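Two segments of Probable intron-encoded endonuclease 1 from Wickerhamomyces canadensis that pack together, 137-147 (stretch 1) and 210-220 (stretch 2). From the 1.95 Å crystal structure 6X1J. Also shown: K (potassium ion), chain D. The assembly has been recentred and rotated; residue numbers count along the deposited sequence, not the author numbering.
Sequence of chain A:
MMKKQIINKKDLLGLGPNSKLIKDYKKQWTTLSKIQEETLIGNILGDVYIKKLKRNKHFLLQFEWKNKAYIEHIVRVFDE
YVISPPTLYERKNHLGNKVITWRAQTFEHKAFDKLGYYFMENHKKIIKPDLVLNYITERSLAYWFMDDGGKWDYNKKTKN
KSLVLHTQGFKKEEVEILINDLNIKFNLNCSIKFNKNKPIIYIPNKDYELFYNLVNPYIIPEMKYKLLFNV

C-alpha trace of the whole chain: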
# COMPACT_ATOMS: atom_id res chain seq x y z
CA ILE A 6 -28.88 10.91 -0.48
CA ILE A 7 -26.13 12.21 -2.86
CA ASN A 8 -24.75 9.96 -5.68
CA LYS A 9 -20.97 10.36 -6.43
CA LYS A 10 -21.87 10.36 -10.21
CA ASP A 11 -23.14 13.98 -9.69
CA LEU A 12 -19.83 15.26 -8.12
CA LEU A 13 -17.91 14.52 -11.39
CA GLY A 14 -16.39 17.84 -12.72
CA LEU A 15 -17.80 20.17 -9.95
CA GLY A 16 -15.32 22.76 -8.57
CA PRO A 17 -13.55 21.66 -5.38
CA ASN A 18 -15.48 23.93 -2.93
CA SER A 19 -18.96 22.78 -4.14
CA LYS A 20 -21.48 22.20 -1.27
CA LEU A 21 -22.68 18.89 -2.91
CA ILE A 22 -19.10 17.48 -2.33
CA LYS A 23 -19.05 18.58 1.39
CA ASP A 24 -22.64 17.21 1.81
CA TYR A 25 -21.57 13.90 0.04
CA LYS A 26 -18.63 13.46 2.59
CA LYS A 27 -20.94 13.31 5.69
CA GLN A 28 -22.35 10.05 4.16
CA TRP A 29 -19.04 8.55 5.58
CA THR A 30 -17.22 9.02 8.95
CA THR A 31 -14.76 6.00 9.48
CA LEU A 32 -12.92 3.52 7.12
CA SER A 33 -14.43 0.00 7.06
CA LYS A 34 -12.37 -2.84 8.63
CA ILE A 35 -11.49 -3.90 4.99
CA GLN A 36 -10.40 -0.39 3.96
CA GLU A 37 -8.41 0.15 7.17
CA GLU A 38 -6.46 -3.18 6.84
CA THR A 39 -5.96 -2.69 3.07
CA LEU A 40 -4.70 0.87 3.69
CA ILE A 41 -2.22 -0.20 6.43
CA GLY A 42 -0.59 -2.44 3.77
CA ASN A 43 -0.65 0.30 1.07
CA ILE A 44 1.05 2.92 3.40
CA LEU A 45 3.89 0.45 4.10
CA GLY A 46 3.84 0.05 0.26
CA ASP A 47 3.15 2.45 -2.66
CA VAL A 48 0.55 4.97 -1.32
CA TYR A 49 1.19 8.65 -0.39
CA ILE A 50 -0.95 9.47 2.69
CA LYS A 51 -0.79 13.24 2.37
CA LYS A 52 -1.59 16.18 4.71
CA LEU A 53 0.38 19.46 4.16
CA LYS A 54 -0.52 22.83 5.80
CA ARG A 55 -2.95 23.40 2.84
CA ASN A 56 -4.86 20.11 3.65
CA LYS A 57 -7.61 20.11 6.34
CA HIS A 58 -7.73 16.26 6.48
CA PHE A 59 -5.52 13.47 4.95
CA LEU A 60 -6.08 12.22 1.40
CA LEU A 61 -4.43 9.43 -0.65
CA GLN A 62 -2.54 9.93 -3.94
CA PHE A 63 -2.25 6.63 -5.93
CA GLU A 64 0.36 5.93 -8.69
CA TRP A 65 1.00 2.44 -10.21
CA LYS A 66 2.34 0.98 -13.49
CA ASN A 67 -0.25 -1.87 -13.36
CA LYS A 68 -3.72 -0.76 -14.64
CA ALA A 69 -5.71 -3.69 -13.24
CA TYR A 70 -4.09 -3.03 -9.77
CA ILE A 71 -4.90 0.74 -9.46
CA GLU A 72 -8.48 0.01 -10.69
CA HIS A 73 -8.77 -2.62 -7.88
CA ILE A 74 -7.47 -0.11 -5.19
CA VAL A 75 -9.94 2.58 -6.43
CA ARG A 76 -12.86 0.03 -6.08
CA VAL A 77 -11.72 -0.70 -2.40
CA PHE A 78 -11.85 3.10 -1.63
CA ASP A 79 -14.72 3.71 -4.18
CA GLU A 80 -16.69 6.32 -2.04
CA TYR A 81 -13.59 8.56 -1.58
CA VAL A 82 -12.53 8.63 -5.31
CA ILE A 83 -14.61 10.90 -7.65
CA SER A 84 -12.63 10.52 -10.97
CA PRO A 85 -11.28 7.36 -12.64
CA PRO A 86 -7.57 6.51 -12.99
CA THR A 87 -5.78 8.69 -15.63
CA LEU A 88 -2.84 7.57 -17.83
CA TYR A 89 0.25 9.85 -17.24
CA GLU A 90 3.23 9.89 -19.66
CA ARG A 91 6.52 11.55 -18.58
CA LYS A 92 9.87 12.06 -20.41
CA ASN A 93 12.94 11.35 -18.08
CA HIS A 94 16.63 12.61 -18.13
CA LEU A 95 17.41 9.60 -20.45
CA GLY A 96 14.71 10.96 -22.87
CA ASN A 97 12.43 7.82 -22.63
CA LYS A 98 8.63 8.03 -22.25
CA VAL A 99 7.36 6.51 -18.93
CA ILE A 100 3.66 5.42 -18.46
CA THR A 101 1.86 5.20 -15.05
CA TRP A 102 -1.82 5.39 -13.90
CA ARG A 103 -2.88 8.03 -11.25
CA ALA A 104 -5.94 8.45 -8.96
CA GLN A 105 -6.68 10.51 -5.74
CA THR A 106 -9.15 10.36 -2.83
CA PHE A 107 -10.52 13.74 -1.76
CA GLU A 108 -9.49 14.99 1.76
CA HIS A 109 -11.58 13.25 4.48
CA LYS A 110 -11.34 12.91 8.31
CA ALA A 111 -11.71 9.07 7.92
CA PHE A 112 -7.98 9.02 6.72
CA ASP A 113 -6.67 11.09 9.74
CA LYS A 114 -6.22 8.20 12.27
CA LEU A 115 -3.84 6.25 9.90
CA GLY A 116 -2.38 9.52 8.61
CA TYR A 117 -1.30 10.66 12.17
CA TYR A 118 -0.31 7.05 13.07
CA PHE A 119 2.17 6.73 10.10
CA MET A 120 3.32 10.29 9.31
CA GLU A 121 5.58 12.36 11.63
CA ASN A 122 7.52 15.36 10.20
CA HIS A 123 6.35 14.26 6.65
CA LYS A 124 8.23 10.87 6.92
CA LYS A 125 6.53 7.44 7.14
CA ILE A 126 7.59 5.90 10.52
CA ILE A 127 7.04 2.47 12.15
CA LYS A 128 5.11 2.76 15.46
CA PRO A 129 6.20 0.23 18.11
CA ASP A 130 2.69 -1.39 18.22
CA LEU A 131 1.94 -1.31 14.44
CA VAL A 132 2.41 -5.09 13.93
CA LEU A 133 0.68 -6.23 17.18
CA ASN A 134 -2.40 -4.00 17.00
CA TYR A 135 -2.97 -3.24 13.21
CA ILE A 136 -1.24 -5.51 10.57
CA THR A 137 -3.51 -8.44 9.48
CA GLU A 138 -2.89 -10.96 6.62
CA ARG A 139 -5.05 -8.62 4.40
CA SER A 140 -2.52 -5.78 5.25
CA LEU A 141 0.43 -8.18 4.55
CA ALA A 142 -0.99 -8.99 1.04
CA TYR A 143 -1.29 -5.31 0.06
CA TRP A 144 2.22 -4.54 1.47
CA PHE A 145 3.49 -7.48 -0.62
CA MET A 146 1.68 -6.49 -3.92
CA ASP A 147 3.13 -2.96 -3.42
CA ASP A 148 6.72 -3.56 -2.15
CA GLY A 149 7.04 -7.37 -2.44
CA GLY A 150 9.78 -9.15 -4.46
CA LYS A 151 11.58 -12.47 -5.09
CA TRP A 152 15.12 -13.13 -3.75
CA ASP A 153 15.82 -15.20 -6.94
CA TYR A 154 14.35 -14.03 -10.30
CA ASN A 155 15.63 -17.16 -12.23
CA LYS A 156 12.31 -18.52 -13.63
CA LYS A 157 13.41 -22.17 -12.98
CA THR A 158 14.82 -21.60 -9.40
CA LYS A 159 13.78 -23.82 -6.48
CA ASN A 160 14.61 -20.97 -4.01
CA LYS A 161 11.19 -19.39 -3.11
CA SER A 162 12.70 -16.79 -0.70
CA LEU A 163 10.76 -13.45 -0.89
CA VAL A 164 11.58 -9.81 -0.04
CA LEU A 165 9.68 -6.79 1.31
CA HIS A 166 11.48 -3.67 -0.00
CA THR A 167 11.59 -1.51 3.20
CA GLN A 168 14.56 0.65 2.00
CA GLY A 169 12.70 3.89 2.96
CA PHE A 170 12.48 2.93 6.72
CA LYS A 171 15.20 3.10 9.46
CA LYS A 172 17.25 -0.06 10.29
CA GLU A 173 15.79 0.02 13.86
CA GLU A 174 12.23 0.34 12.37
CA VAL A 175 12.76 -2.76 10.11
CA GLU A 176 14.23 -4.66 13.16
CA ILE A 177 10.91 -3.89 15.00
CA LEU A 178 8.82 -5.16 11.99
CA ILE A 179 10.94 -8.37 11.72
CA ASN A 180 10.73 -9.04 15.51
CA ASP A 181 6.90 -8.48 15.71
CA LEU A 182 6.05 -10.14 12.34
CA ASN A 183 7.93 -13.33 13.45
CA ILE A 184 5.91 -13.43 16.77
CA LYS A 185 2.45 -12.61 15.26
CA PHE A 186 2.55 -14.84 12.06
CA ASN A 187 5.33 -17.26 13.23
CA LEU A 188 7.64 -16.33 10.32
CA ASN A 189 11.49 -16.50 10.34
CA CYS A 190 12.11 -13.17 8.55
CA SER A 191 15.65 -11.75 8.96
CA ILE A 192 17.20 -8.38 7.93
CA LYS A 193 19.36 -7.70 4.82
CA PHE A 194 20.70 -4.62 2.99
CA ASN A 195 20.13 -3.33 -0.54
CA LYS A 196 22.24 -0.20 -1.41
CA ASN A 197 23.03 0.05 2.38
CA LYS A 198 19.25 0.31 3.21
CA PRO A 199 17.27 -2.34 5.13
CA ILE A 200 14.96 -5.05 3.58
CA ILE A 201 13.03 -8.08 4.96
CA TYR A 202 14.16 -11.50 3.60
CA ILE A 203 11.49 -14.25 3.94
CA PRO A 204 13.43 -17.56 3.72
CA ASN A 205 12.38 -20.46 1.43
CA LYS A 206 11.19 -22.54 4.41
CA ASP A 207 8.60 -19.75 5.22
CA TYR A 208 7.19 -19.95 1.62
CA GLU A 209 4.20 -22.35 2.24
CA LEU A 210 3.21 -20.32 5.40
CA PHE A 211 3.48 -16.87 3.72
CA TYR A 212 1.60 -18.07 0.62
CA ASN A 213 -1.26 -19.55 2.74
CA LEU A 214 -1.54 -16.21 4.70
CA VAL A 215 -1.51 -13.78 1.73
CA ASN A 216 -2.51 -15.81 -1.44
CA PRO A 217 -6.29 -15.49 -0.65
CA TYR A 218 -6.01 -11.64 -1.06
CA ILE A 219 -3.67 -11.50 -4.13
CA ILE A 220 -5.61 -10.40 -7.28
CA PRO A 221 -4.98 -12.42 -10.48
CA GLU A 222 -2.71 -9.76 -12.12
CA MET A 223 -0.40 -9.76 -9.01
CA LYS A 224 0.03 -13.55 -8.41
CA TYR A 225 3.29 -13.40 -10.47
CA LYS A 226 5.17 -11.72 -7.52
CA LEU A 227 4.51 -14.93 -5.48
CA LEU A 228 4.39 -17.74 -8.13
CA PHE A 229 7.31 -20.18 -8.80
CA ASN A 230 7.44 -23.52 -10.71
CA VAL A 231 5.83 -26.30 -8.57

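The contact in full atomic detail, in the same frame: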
# COMPACT_ATOMS: atom_id res chain seq x y z
N THR A 137 -2.90 -7.10 9.68
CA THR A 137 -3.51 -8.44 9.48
C THR A 137 -2.92 -9.07 8.19
O THR A 137 -2.11 -8.44 7.48
CB THR A 137 -5.05 -8.33 9.47
OG1 THR A 137 -5.45 -7.73 8.24
CG2 THR A 137 -5.57 -7.50 10.64
N GLU A 138 -3.28 -10.30 7.90
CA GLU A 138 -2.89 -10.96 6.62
C GLU A 138 -3.39 -10.14 5.42
O GLU A 138 -2.60 -10.04 4.46
CB GLU A 138 -3.47 -12.38 6.52
CG GLU A 138 -2.98 -13.32 7.61
CD GLU A 138 -3.90 -13.37 8.81
OE1 GLU A 138 -4.72 -12.41 9.00
OE2 GLU A 138 -3.78 -14.37 9.55
N ARG A 139 -4.58 -9.49 5.50
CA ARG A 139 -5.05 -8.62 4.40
C ARG A 139 -3.99 -7.51 4.21
O ARG A 139 -3.55 -7.32 3.05
CB ARG A 139 -6.48 -8.12 4.64
CG ARG A 139 -7.07 -7.30 3.49
CD ARG A 139 -8.47 -6.74 3.78
NE ARG A 139 -9.49 -7.77 3.85
CZ ARG A 139 -10.23 -8.19 2.82
NH1 ARG A 139 -10.04 -7.67 1.61
NH2 ARG A 139 -11.11 -9.16 3.01
N SER A 140 -3.55 -6.85 5.30
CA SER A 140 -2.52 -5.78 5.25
C SER A 140 -1.24 -6.35 4.62
O SER A 140 -0.64 -5.67 3.75
CB SER A 140 -2.17 -5.17 6.64
OG SER A 140 -3.32 -4.84 7.42
N LEU A 141 -0.82 -7.53 5.07
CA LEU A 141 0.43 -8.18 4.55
C LEU A 141 0.36 -8.34 3.03
O LEU A 141 1.40 -8.10 2.37
CB LEU A 141 0.63 -9.56 5.16
CG LEU A 141 1.21 -9.62 6.56
CD1 LEU A 141 1.38 -11.08 6.95
CD2 LEU A 141 2.54 -8.89 6.64
N ALA A 142 -0.81 -8.72 2.49
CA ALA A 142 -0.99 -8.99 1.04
C ALA A 142 -0.80 -7.71 0.25
O ALA A 142 -0.13 -7.73 -0.79
CB ALA A 142 -2.36 -9.58 0.74
N TYR A 143 -1.39 -6.63 0.72
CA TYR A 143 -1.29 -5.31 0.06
C TYR A 143 0.15 -4.81 0.14
O TYR A 143 0.66 -4.31 -0.86
CB TYR A 143 -2.42 -4.39 0.55
CG TYR A 143 -3.75 -4.75 -0.06
CD1 TYR A 143 -4.11 -4.32 -1.34
CD2 TYR A 143 -4.63 -5.62 0.58
CE1 TYR A 143 -5.31 -4.70 -1.94
CE2 TYR A 143 -5.83 -6.02 -0.02
CZ TYR A 143 -6.17 -5.57 -1.28
OH TYR A 143 -7.36 -5.96 -1.83
N TRP A 144 0.80 -4.92 1.30
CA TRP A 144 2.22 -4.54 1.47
C TRP A 144 3.03 -5.32 0.44
O TRP A 144 3.86 -4.74 -0.25
CB TRP A 144 2.66 -4.91 2.86
CG TRP A 144 4.02 -4.46 3.24
CD1 TRP A 144 4.82 -3.55 2.62
CD2 TRP A 144 4.66 -4.81 4.47
NE1 TRP A 144 5.95 -3.35 3.37
CE2 TRP A 144 5.88 -4.12 4.50
CE3 TRP A 144 4.32 -5.67 5.53
CZ2 TRP A 144 6.76 -4.25 5.58
CZ3 TRP A 144 5.20 -5.83 6.57
CH2 TRP A 144 6.40 -5.11 6.59
N PHE A 145 2.75 -6.60 0.32
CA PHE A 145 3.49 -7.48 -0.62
C PHE A 145 3.20 -7.11 -2.09
O PHE A 145 4.14 -7.05 -2.91
CB PHE A 145 3.23 -8.96 -0.28
CG PHE A 145 4.12 -9.87 -1.11
CD1 PHE A 145 5.45 -10.05 -0.78
CD2 PHE A 145 3.65 -10.44 -2.28
CE1 PHE A 145 6.29 -10.78 -1.61
CE2 PHE A 145 4.49 -11.19 -3.09
CZ PHE A 145 5.81 -11.35 -2.75
N MET A 146 1.95 -6.83 -2.49
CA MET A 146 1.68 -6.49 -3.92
C MET A 146 2.39 -5.17 -4.23
O MET A 146 2.95 -5.01 -5.33
CB MET A 146 0.18 -6.40 -4.20
CG MET A 146 -0.53 -7.75 -4.00
SD MET A 146 -2.28 -7.84 -4.52
CE MET A 146 -3.16 -7.31 -3.05
N ASP A 147 2.47 -4.28 -3.26
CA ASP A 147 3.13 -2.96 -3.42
C ASP A 147 4.64 -3.16 -3.50
O ASP A 147 5.22 -2.94 -4.61
CB ASP A 147 2.69 -2.03 -2.30
CG ASP A 147 1.27 -1.49 -2.45
OD1 ASP A 147 0.58 -1.90 -3.41
OD2 ASP A 147 0.88 -0.63 -1.62
N LEU A 210 3.92 -21.09 4.35
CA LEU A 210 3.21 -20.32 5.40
C LEU A 210 2.78 -18.99 4.81
O LEU A 210 1.58 -18.67 4.89
CB LEU A 210 4.13 -20.12 6.62
CG LEU A 210 3.64 -19.13 7.69
CD1 LEU A 210 2.27 -19.54 8.21
CD2 LEU A 210 4.62 -19.05 8.85
N PHE A 211 3.72 -18.25 4.22
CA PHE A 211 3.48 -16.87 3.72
C PHE A 211 2.40 -16.94 2.64
O PHE A 211 1.35 -16.30 2.76
CB PHE A 211 4.76 -16.27 3.17
CG PHE A 211 4.65 -14.80 2.87
CD1 PHE A 211 4.74 -13.86 3.88
CD2 PHE A 211 4.47 -14.36 1.57
CE1 PHE A 211 4.68 -12.50 3.60
CE2 PHE A 211 4.38 -13.00 1.29
CZ PHE A 211 4.52 -12.08 2.30
N TYR A 212 2.59 -17.84 1.70
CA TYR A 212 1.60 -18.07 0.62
C TYR A 212 0.22 -18.24 1.25
O TYR A 212 -0.69 -17.57 0.81
CB TYR A 212 2.00 -19.28 -0.22
CG TYR A 212 1.11 -19.61 -1.40
CD1 TYR A 212 1.34 -19.06 -2.65
CD2 TYR A 212 0.08 -20.53 -1.28
CE1 TYR A 212 0.56 -19.40 -3.75
CE2 TYR A 212 -0.74 -20.86 -2.35
CZ TYR A 212 -0.51 -20.28 -3.59
OH TYR A 212 -1.29 -20.62 -4.65
N ASN A 213 0.07 -19.15 2.20
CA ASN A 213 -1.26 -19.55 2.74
C ASN A 213 -1.88 -18.39 3.53
O ASN A 213 -3.13 -18.42 3.68
CB ASN A 213 -1.22 -20.82 3.58
CG ASN A 213 -1.12 -22.07 2.72
OD1 ASN A 213 -1.81 -22.17 1.73
ND2 ASN A 213 -0.23 -22.99 3.07
N LEU A 214 -1.06 -17.44 4.01
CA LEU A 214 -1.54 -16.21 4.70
C LEU A 214 -2.02 -15.20 3.67
O LEU A 214 -3.06 -14.57 3.94
CB LEU A 214 -0.42 -15.54 5.52
CG LEU A 214 0.16 -16.33 6.69
CD1 LEU A 214 1.33 -15.55 7.27
CD2 LEU A 214 -0.87 -16.62 7.77
N VAL A 215 -1.24 -14.94 2.63
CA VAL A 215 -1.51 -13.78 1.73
C VAL A 215 -2.20 -14.21 0.43
O VAL A 215 -2.90 -13.36 -0.13
CB VAL A 215 -0.26 -12.93 1.44
CG1 VAL A 215 0.52 -12.63 2.71
CG2 VAL A 215 0.67 -13.50 0.39
N ASN A 216 -2.01 -15.43 -0.08
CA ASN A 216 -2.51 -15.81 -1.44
C ASN A 216 -4.01 -15.52 -1.56
O ASN A 216 -4.46 -15.04 -2.60
CB ASN A 216 -2.17 -17.24 -1.88
CG ASN A 216 -2.70 -17.47 -3.28
OD1 ASN A 216 -2.32 -16.73 -4.20
ND2 ASN A 216 -3.65 -18.40 -3.43
N PRO A 217 -4.86 -15.76 -0.53
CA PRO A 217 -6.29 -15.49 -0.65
C PRO A 217 -6.64 -14.05 -1.04
O PRO A 217 -7.68 -13.88 -1.61
CB PRO A 217 -6.84 -15.78 0.75
CG PRO A 217 -5.87 -16.82 1.30
CD PRO A 217 -4.52 -16.35 0.78
N TYR A 218 -5.75 -13.08 -0.80
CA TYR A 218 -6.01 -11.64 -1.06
C TYR A 218 -5.37 -11.17 -2.38
O TYR A 218 -5.66 -10.02 -2.89
CB TYR A 218 -5.51 -10.83 0.14
CG TYR A 218 -6.23 -11.12 1.45
CD1 TYR A 218 -7.52 -10.69 1.66
CD2 TYR A 218 -5.65 -11.89 2.46
CE1 TYR A 218 -8.20 -10.95 2.84
CE2 TYR A 218 -6.32 -12.19 3.65
CZ TYR A 218 -7.61 -11.70 3.85
OH TYR A 218 -8.33 -11.92 4.99
N ILE A 219 -4.47 -11.96 -2.95
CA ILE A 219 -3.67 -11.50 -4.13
C ILE A 219 -4.56 -11.56 -5.37
O ILE A 219 -5.06 -12.63 -5.67
CB ILE A 219 -2.42 -12.37 -4.32
CG1 ILE A 219 -1.51 -12.38 -3.09
CG2 ILE A 219 -1.69 -11.91 -5.57
CD1 ILE A 219 -0.79 -11.08 -2.85
N ILE A 220 -4.70 -10.46 -6.10
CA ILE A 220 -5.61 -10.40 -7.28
C ILE A 220 -4.86 -11.11 -8.40
O ILE A 220 -3.64 -11.30 -8.29
CB ILE A 220 -5.99 -8.95 -7.67
CG1 ILE A 220 -4.79 -8.18 -8.21
CG2 ILE A 220 -6.64 -8.24 -6.49
CD1 ILE A 220 -5.12 -6.87 -8.91
K K D . 6.06 -1.19 -5.89
O HOH W 1 -6.66 -11.11 7.17
O HOH W 2 -11.08 -11.02 5.03
O HOH W 3 -7.65 -8.68 -1.88
O HOH W 4 7.13 -2.12 -8.08
O HOH W 5 8.75 0.18 -7.24

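What holds the two segments together, given that no direct hydrogen bond joins them? Apolar side chains pack directly across the contact. The helices cross at 106°, and Ala142 sits where they come close: its CB lies 3.4 Å from Tyr218 CB and 4.0 Å from Val215 CB. The backbones run close here, with Ala142 CA 4.9 Å from Val215 CA. One turn away along the helix, Met146 CG meets Ile219 CD1 at 3.5 Å, while Leu141 CB touches Val215 CG1 at 3.9 Å.

How do the aromatic rings take part? Phe211 turns its edge toward the face of Phe145, with planes at 71° and Phe145 CD1 3.8 Å from Phe211 CE2. The Tyr218 ring instead offers a face to the backbone: Arg139 CA stands 3.8 Å from its centroid, only 10° off the normal, a CH-pi contact. Tyr218 CE1 in turn lies over one face of the Arg139 guanidinium, 3.4 Å from Arg139 NH2.

Where do polar groups find partners? Water links them. Water 1 joins Glu138 OE1, Arg139 N and Tyr218 OH; water 2 accepts from Arg139 NH2 and also bonds Tyr218 OH. Water 3 donates to Tyr218 O, with the water oxygen 2.6 Å from Tyr218 O, and also bonds Tyr143 OH.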